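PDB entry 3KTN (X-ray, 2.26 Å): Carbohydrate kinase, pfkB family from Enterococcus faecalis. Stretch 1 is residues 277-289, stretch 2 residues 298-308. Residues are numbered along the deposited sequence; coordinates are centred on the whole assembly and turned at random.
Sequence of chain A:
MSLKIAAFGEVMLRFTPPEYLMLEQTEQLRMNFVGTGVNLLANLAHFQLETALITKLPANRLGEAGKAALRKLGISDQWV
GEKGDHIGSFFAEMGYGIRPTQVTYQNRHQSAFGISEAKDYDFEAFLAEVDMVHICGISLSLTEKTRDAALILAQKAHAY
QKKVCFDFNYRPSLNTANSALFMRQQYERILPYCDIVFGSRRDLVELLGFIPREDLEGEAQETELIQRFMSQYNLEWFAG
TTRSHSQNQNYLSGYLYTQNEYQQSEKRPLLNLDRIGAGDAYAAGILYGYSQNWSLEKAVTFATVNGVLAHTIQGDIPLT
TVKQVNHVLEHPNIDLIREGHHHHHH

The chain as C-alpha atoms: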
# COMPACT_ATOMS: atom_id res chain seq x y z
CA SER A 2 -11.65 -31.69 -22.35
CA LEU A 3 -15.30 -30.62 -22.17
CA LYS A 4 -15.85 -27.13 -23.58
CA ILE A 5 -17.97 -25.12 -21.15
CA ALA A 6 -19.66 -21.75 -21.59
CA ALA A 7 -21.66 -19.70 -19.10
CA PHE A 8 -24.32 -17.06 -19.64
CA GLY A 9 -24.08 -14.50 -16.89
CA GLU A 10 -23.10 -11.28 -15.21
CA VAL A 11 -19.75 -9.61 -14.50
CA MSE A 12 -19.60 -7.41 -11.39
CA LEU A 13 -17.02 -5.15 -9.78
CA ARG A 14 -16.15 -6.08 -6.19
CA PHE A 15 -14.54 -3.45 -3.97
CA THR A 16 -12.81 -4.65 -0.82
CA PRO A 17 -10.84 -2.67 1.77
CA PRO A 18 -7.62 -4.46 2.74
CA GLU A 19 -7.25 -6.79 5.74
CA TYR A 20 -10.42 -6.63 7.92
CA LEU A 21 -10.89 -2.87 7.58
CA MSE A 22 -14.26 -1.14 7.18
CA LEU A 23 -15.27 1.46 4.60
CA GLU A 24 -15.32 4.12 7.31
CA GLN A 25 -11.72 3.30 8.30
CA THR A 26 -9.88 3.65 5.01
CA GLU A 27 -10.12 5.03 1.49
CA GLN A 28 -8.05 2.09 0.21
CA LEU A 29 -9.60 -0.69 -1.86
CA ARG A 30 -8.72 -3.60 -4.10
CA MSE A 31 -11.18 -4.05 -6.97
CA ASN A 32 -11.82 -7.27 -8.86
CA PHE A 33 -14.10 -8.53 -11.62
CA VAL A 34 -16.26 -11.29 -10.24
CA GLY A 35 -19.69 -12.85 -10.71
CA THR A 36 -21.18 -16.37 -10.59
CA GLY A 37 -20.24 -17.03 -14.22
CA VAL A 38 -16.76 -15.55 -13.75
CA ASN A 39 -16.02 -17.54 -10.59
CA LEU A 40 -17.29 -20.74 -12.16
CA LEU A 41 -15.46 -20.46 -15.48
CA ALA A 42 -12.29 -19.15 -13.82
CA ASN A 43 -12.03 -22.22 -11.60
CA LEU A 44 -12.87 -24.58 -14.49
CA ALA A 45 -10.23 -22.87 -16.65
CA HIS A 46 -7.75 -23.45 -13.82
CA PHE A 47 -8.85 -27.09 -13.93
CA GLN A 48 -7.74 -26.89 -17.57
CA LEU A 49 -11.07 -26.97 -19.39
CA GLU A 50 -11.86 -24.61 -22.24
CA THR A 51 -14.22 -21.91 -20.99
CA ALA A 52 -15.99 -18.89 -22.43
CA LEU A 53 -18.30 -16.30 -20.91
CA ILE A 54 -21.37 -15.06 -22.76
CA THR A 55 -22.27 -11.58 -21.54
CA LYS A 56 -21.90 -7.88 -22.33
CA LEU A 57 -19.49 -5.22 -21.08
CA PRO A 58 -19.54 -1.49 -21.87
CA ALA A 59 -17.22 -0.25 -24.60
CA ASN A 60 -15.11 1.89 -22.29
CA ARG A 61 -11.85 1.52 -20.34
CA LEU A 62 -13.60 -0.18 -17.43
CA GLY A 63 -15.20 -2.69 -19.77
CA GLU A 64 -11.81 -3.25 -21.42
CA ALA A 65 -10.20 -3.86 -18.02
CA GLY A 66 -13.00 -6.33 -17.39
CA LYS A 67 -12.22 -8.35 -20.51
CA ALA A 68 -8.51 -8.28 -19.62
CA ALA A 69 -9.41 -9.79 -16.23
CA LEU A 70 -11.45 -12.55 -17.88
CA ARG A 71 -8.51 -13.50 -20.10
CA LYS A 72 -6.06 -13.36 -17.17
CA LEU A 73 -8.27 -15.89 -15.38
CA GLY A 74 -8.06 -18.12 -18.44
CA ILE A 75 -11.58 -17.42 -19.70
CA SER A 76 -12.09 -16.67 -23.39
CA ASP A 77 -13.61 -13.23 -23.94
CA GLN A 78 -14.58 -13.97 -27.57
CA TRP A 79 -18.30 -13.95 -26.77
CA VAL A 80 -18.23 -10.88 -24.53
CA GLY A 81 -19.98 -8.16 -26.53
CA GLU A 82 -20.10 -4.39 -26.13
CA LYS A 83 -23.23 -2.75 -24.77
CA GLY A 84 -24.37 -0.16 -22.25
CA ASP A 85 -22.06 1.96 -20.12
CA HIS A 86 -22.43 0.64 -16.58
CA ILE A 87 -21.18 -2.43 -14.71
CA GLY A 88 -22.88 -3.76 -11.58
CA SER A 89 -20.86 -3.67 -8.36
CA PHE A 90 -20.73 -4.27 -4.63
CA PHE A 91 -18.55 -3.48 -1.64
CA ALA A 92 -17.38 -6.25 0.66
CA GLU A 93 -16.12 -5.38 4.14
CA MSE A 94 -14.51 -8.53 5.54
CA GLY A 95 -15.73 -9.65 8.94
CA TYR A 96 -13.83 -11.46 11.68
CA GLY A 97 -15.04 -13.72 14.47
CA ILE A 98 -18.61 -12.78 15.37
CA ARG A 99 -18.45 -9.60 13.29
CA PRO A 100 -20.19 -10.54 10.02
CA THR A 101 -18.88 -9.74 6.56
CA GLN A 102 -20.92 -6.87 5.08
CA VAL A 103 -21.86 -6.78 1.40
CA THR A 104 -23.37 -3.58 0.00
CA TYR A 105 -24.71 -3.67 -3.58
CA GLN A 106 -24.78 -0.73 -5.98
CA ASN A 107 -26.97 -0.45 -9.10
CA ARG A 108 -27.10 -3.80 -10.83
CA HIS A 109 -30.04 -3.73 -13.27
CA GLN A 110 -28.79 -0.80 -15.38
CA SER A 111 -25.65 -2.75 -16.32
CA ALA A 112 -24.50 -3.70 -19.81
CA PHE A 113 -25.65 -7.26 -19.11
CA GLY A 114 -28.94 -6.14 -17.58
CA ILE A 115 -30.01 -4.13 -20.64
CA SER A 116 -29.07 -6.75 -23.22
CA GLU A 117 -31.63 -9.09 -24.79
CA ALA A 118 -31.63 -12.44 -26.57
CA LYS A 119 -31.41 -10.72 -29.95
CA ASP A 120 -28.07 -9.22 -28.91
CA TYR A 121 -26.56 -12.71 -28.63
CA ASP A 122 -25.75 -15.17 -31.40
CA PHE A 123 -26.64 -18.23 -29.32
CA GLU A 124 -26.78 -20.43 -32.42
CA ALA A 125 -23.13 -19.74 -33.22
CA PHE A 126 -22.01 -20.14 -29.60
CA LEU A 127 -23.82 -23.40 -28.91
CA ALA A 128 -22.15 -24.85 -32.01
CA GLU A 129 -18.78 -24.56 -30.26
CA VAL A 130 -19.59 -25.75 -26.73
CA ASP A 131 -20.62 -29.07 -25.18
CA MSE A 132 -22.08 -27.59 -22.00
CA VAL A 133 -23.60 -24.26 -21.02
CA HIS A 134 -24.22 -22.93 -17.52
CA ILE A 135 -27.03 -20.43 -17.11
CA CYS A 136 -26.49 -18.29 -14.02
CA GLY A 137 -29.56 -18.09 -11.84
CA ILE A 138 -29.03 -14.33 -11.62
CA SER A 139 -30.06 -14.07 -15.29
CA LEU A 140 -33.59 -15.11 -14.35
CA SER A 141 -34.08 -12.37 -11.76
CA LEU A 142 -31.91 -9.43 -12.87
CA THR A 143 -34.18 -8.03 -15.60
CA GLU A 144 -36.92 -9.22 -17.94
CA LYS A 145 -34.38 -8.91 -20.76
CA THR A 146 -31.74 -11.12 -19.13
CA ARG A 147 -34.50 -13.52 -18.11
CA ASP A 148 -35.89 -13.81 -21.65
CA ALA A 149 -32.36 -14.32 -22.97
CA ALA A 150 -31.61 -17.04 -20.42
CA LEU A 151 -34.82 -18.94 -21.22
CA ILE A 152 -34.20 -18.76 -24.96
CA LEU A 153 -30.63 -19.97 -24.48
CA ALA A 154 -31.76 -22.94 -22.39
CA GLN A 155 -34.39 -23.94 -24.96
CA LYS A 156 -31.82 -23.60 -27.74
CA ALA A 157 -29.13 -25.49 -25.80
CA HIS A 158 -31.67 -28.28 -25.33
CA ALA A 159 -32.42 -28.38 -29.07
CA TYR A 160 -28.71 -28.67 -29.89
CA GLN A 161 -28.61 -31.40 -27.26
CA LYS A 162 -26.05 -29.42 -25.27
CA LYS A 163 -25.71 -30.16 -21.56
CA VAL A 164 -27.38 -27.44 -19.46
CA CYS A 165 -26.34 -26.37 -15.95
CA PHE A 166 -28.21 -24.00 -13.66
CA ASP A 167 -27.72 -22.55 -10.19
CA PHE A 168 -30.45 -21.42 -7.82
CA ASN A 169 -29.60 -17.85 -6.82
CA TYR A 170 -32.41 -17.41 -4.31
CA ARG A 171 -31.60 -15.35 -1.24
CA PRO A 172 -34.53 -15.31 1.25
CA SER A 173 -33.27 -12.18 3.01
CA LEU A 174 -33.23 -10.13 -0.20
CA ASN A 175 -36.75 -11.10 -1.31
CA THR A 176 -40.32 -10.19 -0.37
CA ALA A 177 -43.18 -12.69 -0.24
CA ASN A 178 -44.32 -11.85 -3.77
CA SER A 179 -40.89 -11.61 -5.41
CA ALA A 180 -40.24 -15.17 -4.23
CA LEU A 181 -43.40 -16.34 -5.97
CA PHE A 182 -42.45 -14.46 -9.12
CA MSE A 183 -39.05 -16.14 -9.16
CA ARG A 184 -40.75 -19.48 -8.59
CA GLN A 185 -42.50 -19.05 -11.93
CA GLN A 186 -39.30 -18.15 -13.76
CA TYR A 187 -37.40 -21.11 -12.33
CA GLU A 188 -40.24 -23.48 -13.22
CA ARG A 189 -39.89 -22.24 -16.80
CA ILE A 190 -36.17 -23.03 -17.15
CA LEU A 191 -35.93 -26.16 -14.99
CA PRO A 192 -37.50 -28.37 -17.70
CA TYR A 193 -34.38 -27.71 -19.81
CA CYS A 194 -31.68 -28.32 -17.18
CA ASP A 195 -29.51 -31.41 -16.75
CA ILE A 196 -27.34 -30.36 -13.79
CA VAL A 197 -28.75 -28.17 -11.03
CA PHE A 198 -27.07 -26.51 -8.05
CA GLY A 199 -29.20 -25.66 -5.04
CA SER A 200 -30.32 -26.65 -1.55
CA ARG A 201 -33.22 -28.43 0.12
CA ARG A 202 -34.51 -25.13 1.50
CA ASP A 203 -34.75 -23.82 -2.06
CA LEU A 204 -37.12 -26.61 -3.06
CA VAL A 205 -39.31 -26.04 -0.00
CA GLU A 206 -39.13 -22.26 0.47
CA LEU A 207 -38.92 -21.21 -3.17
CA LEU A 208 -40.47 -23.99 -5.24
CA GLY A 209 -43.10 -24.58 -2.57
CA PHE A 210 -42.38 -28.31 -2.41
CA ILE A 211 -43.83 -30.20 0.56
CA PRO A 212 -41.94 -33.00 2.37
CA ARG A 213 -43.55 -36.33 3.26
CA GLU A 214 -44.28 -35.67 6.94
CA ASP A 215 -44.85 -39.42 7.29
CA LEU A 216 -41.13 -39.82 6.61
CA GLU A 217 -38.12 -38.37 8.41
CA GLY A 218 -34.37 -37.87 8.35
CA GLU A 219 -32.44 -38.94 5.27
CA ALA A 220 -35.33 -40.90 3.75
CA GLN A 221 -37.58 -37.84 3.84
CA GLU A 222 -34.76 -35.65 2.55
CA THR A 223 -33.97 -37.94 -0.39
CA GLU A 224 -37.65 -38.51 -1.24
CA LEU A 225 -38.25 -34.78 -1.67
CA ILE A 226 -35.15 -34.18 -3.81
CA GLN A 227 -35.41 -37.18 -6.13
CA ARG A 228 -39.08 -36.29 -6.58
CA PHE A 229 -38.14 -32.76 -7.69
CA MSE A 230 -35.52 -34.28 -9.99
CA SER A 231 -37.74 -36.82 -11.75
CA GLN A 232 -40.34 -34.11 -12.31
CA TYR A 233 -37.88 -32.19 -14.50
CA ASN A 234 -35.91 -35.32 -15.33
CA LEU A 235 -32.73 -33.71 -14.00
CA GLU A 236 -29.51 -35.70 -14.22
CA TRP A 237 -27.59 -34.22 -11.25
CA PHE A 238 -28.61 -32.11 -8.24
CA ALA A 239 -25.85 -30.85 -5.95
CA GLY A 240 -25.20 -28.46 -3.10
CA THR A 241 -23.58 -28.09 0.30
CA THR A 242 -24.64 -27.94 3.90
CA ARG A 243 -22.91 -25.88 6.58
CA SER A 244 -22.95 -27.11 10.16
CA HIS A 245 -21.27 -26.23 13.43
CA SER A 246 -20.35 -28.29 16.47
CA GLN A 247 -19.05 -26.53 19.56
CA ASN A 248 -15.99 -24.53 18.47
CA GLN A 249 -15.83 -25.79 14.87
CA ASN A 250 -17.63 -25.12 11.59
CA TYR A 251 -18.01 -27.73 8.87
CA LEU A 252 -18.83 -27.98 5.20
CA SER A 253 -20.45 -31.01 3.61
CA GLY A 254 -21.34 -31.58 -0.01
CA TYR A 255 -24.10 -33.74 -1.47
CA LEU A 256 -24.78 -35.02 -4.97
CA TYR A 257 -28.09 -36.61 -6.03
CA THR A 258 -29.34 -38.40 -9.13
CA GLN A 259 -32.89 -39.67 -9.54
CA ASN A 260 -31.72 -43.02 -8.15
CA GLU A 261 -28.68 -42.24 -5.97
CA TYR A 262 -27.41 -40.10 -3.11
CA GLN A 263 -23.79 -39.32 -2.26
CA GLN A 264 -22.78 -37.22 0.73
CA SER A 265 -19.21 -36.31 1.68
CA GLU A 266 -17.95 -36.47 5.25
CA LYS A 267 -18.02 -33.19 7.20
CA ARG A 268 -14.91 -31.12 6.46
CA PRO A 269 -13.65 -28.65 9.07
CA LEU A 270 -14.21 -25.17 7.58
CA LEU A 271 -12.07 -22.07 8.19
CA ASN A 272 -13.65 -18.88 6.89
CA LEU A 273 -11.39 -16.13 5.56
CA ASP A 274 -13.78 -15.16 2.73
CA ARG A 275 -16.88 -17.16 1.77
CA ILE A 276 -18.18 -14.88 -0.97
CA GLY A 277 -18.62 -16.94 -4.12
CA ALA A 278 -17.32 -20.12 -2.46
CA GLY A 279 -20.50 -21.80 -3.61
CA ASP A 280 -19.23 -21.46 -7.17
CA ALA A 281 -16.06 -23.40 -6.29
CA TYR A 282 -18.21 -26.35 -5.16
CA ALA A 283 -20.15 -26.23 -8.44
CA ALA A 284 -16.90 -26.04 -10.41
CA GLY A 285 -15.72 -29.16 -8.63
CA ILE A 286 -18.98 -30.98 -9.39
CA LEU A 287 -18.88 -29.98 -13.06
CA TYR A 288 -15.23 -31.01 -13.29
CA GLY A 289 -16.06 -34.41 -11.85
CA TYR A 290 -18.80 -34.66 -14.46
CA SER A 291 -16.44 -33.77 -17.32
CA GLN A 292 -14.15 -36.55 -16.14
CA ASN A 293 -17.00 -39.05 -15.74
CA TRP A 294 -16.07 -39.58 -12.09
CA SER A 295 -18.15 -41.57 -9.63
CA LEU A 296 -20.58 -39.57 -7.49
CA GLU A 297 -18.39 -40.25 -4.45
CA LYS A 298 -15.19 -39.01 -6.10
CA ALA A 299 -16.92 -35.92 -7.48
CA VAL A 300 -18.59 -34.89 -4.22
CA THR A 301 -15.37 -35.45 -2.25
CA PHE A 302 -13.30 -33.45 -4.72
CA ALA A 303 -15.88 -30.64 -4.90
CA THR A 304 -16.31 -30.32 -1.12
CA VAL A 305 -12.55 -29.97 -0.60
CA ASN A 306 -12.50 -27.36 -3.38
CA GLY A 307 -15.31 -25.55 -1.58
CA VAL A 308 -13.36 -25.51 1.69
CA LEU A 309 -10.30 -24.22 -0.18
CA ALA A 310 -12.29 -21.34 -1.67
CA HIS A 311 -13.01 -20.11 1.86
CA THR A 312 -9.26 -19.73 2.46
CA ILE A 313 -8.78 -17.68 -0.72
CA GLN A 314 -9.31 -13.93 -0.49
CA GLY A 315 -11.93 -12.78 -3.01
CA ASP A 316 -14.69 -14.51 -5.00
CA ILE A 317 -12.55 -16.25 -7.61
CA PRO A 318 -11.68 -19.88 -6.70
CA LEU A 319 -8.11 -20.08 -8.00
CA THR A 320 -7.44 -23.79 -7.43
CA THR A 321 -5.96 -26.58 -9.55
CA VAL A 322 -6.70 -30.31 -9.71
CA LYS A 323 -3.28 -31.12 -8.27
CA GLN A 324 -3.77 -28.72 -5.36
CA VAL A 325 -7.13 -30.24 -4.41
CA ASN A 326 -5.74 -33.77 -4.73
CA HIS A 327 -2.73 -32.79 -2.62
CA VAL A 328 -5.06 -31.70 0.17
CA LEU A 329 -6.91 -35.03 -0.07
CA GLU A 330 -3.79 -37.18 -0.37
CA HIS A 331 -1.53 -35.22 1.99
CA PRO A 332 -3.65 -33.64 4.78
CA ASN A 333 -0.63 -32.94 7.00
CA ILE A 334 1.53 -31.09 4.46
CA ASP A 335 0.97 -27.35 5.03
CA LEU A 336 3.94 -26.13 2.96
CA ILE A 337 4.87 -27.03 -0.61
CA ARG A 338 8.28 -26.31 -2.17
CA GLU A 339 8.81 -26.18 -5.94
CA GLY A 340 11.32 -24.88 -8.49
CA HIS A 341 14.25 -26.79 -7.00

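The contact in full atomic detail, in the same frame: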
# COMPACT_ATOMS: atom_id res chain seq x y z
N GLY A 277 -18.84 -16.20 -2.89
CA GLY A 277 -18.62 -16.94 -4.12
C GLY A 277 -18.11 -18.36 -3.95
O GLY A 277 -17.98 -19.09 -4.93
N ALA A 278 -17.83 -18.77 -2.72
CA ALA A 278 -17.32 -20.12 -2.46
C ALA A 278 -18.26 -21.19 -2.99
O ALA A 278 -17.84 -22.31 -3.28
CB ALA A 278 -17.07 -20.33 -0.97
N GLY A 279 -19.54 -20.85 -3.10
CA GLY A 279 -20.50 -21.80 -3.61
C GLY A 279 -20.19 -22.14 -5.06
O GLY A 279 -20.50 -23.24 -5.52
N ASP A 280 -19.56 -21.21 -5.77
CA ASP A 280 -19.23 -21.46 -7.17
C ASP A 280 -18.03 -22.39 -7.31
O ASP A 280 -17.83 -23.00 -8.37
CB ASP A 280 -18.98 -20.15 -7.91
CG ASP A 280 -20.15 -19.20 -7.80
OD1 ASP A 280 -21.29 -19.66 -7.99
OD2 ASP A 280 -19.94 -17.99 -7.54
N ALA A 281 -17.22 -22.51 -6.26
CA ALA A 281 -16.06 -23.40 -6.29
C ALA A 281 -16.58 -24.84 -6.14
O ALA A 281 -16.03 -25.77 -6.72
CB ALA A 281 -15.09 -23.07 -5.17
N TYR A 282 -17.63 -25.02 -5.34
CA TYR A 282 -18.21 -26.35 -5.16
C TYR A 282 -18.78 -26.80 -6.51
O TYR A 282 -18.52 -27.92 -6.97
CB TYR A 282 -19.33 -26.32 -4.12
CG TYR A 282 -19.94 -27.69 -3.89
CD1 TYR A 282 -19.24 -28.67 -3.20
CD2 TYR A 282 -21.21 -28.01 -4.38
CE1 TYR A 282 -19.77 -29.94 -3.00
CE2 TYR A 282 -21.77 -29.29 -4.19
CZ TYR A 282 -21.04 -30.25 -3.50
OH TYR A 282 -21.54 -31.50 -3.30
N ALA A 283 -19.55 -25.92 -7.14
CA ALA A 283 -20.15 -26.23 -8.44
C ALA A 283 -19.07 -26.56 -9.47
O ALA A 283 -19.23 -27.49 -10.27
CB ALA A 283 -20.99 -25.06 -8.91
N ALA A 284 -17.98 -25.80 -9.46
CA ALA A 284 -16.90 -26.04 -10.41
C ALA A 284 -16.32 -27.43 -10.20
O ALA A 284 -15.96 -28.11 -11.16
CB ALA A 284 -15.80 -24.99 -10.24
N GLY A 285 -16.24 -27.85 -8.94
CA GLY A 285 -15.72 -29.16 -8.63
C GLY A 285 -16.66 -30.25 -9.11
O GLY A 285 -16.22 -31.30 -9.60
N ILE A 286 -17.96 -30.02 -8.96
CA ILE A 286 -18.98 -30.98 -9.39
C ILE A 286 -18.92 -31.10 -10.91
O ILE A 286 -18.87 -32.21 -11.44
CB ILE A 286 -20.40 -30.53 -8.98
CG1 ILE A 286 -20.56 -30.56 -7.46
CG2 ILE A 286 -21.44 -31.42 -9.65
CD1 ILE A 286 -20.18 -31.89 -6.81
N LEU A 287 -18.94 -29.97 -11.60
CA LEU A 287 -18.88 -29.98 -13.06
C LEU A 287 -17.61 -30.64 -13.56
O LEU A 287 -17.63 -31.36 -14.56
CB LEU A 287 -18.98 -28.56 -13.62
CG LEU A 287 -20.35 -27.91 -13.42
CD1 LEU A 287 -20.43 -26.57 -14.14
CD2 LEU A 287 -21.42 -28.86 -13.94
N TYR A 288 -16.49 -30.40 -12.87
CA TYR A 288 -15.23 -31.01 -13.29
C TYR A 288 -15.31 -32.52 -13.17
O TYR A 288 -14.83 -33.25 -14.03
CB TYR A 288 -14.06 -30.52 -12.43
CG TYR A 288 -12.75 -31.11 -12.90
CD1 TYR A 288 -12.22 -30.75 -14.14
CD2 TYR A 288 -12.08 -32.07 -12.14
CE1 TYR A 288 -11.05 -31.35 -14.62
CE2 TYR A 288 -10.91 -32.67 -12.61
CZ TYR A 288 -10.41 -32.30 -13.85
OH TYR A 288 -9.26 -32.90 -14.33
N GLY A 289 -15.91 -32.98 -12.07
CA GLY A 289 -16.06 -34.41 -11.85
C GLY A 289 -16.90 -34.99 -12.97
O GLY A 289 -16.65 -36.10 -13.45
N LYS A 298 -16.42 -39.71 -5.76
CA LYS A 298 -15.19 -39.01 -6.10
C LYS A 298 -15.46 -37.54 -6.40
O LYS A 298 -14.69 -36.66 -6.00
CB LYS A 298 -14.53 -39.69 -7.30
CG LYS A 298 -13.14 -39.18 -7.65
CD LYS A 298 -12.60 -39.94 -8.86
CE LYS A 298 -11.17 -39.53 -9.18
NZ LYS A 298 -10.25 -39.78 -8.04
N ALA A 299 -16.55 -37.28 -7.12
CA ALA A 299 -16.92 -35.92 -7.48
C ALA A 299 -17.32 -35.07 -6.28
O ALA A 299 -16.88 -33.92 -6.16
CB ALA A 299 -18.06 -35.95 -8.49
N VAL A 300 -18.14 -35.63 -5.39
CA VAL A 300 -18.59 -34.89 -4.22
C VAL A 300 -17.44 -34.65 -3.23
O VAL A 300 -17.40 -33.62 -2.56
CB VAL A 300 -19.77 -35.61 -3.51
CG1 VAL A 300 -19.27 -36.83 -2.76
CG2 VAL A 300 -20.47 -34.66 -2.57
N THR A 301 -16.52 -35.60 -3.14
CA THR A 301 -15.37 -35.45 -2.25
C THR A 301 -14.45 -34.35 -2.78
O THR A 301 -14.02 -33.46 -2.04
CB THR A 301 -14.56 -36.75 -2.15
OG1 THR A 301 -15.31 -37.73 -1.43
CG2 THR A 301 -13.24 -36.50 -1.44
N PHE A 302 -14.16 -34.41 -4.07
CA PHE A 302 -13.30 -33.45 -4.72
C PHE A 302 -13.90 -32.04 -4.62
O PHE A 302 -13.20 -31.09 -4.27
CB PHE A 302 -13.14 -33.83 -6.19
CG PHE A 302 -12.26 -32.91 -6.97
CD1 PHE A 302 -10.89 -33.15 -7.08
CD2 PHE A 302 -12.80 -31.81 -7.62
CE1 PHE A 302 -10.07 -32.29 -7.82
CE2 PHE A 302 -11.99 -30.95 -8.36
CZ PHE A 302 -10.62 -31.20 -8.46
N ALA A 303 -15.19 -31.92 -4.93
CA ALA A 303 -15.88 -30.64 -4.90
C ALA A 303 -15.99 -30.01 -3.51
O ALA A 303 -15.88 -28.78 -3.38
CB ALA A 303 -17.28 -30.80 -5.50
N THR A 304 -16.20 -30.83 -2.48
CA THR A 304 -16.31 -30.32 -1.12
C THR A 304 -14.97 -29.75 -0.66
O THR A 304 -14.92 -28.68 -0.05
CB THR A 304 -16.78 -31.43 -0.14
OG1 THR A 304 -17.98 -32.03 -0.64
CG2 THR A 304 -17.07 -30.85 1.24
N VAL A 305 -13.88 -30.45 -0.97
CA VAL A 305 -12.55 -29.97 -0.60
C VAL A 305 -12.29 -28.64 -1.34
O VAL A 305 -11.74 -27.70 -0.77
CB VAL A 305 -11.46 -30.99 -0.98
CG1 VAL A 305 -10.07 -30.39 -0.78
CG2 VAL A 305 -11.61 -32.23 -0.11
N ASN A 306 -12.69 -28.58 -2.60
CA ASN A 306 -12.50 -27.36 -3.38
C ASN A 306 -13.28 -26.22 -2.73
O ASN A 306 -12.81 -25.09 -2.66
CB ASN A 306 -12.99 -27.56 -4.82
CG ASN A 306 -12.41 -26.52 -5.77
OD1 ASN A 306 -11.22 -26.24 -5.72
ND2 ASN A 306 -13.25 -25.97 -6.64
N GLY A 307 -14.48 -26.54 -2.24
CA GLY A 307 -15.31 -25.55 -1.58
C GLY A 307 -14.66 -25.02 -0.31
O GLY A 307 -14.74 -23.82 -0.02
N VAL A 308 -14.03 -25.91 0.46
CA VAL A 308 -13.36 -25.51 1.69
C VAL A 308 -12.17 -24.62 1.34
O VAL A 308 -11.91 -23.62 2.02
CB VAL A 308 -12.84 -26.75 2.47
CG1 VAL A 308 -12.04 -26.31 3.70
CG2 VAL A 308 -14.03 -27.61 2.91

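The two stretches form a pair of tightly packed helices running in nearly opposite directions: the angle between their N-to-C directions is 154°, and their axes approach to 7.5 Å. The backbone register confirms the antiparallel run, with CA-to-CA distances of 4.7 Å for Tyr282 and Gly307, 4.0 Å for Gly285 and Ala303, and 4.7 Å for Gly289 and Ala299. Such spacing leaves little depth for side chains: each of these points has a glycine on one helix, faced by alanine at Ala303 and Ala299, while at Gly307 the partner is Tyr282, whose CA-to-CB bond runs sideways. In all, 532 Å² of surface is buried, both sides summed.

Gly277, at phi 80°, precedes the helix and takes no part in the contact; positive phi is a conformation that glycine adopts readily. The contact begins at Ala278, whose CB lies 4.3 Å from Gly307 O. Gly279 and Asp280 do not touch the second stretch.

Ala281 supplies the polar link. Its carbonyl O accepts a hydrogen bond from Asn306 ND2 at 2.8 Å, with an N-H...acceptor angle of 150°. The same carbonyl accepts the backbone bond from Gly285 N at 3.0 Å, so the amide adds a second donor to an oxygen already engaged within its helix. Asn306 points toward stretch 1 with chi1 at t, and its OD1 is satisfied elsewhere in the structure. The methyl of Ala281 also points across, its CB 3.7 Å from Asn306 ND2 and 4.4 Å from Gly307 CA.

Tyr282 leaves its backbone sideways, but with chi1 at t its end comes nearer the second helix, and the other stretch covers 75 Å² of it, the largest such area in either stretch. Its ring spans several residues: CD1 is 3.4 Å from Ala303 O, CE1 is 3.6 Å from Ala303 CB, and OH is 3.4 Å from Val300 CG2. Thr304 OG1 sits at the ring edge, 3.6 Å from Tyr282 CE1, while donating a 2.6 Å hydrogen bond to Val300 O within its own helix.

Ala283 points away, and the next close point is Gly285. A CB placed ideally there would point toward stretch 2 and fall 2.6 Å from Ala303 CA, a clash. Without one, Gly285 C comes to 3.7 Å from Ala303 CB, and Gly285 O lies 4.0 Å from Phe302 CD2.

Ile286 also starts sideways, and its m, m rotamer brings CD1 to 3.4 Å from Ala303 CB and 3.9 Å from Ala299 O. The Ala303 methyl thus meets both Tyr282 and Ile286 while remaining small enough for the close backbone approach.

Leu287 is out of reach. Tyr288 and Phe302 point toward each other's helix, both with chi1 at t; their ring centroids are 5.7 Å apart, the planes meet at 33°, and Tyr288 CD2 is 3.9 Å from Phe302 CE2. Gly289 closes the contact, its CA 4.2 Å from Ala299 CB. An ideally placed CB on Gly289 would lie 2.7 Å from that methyl, another clash, so the glycine preserves the close fit.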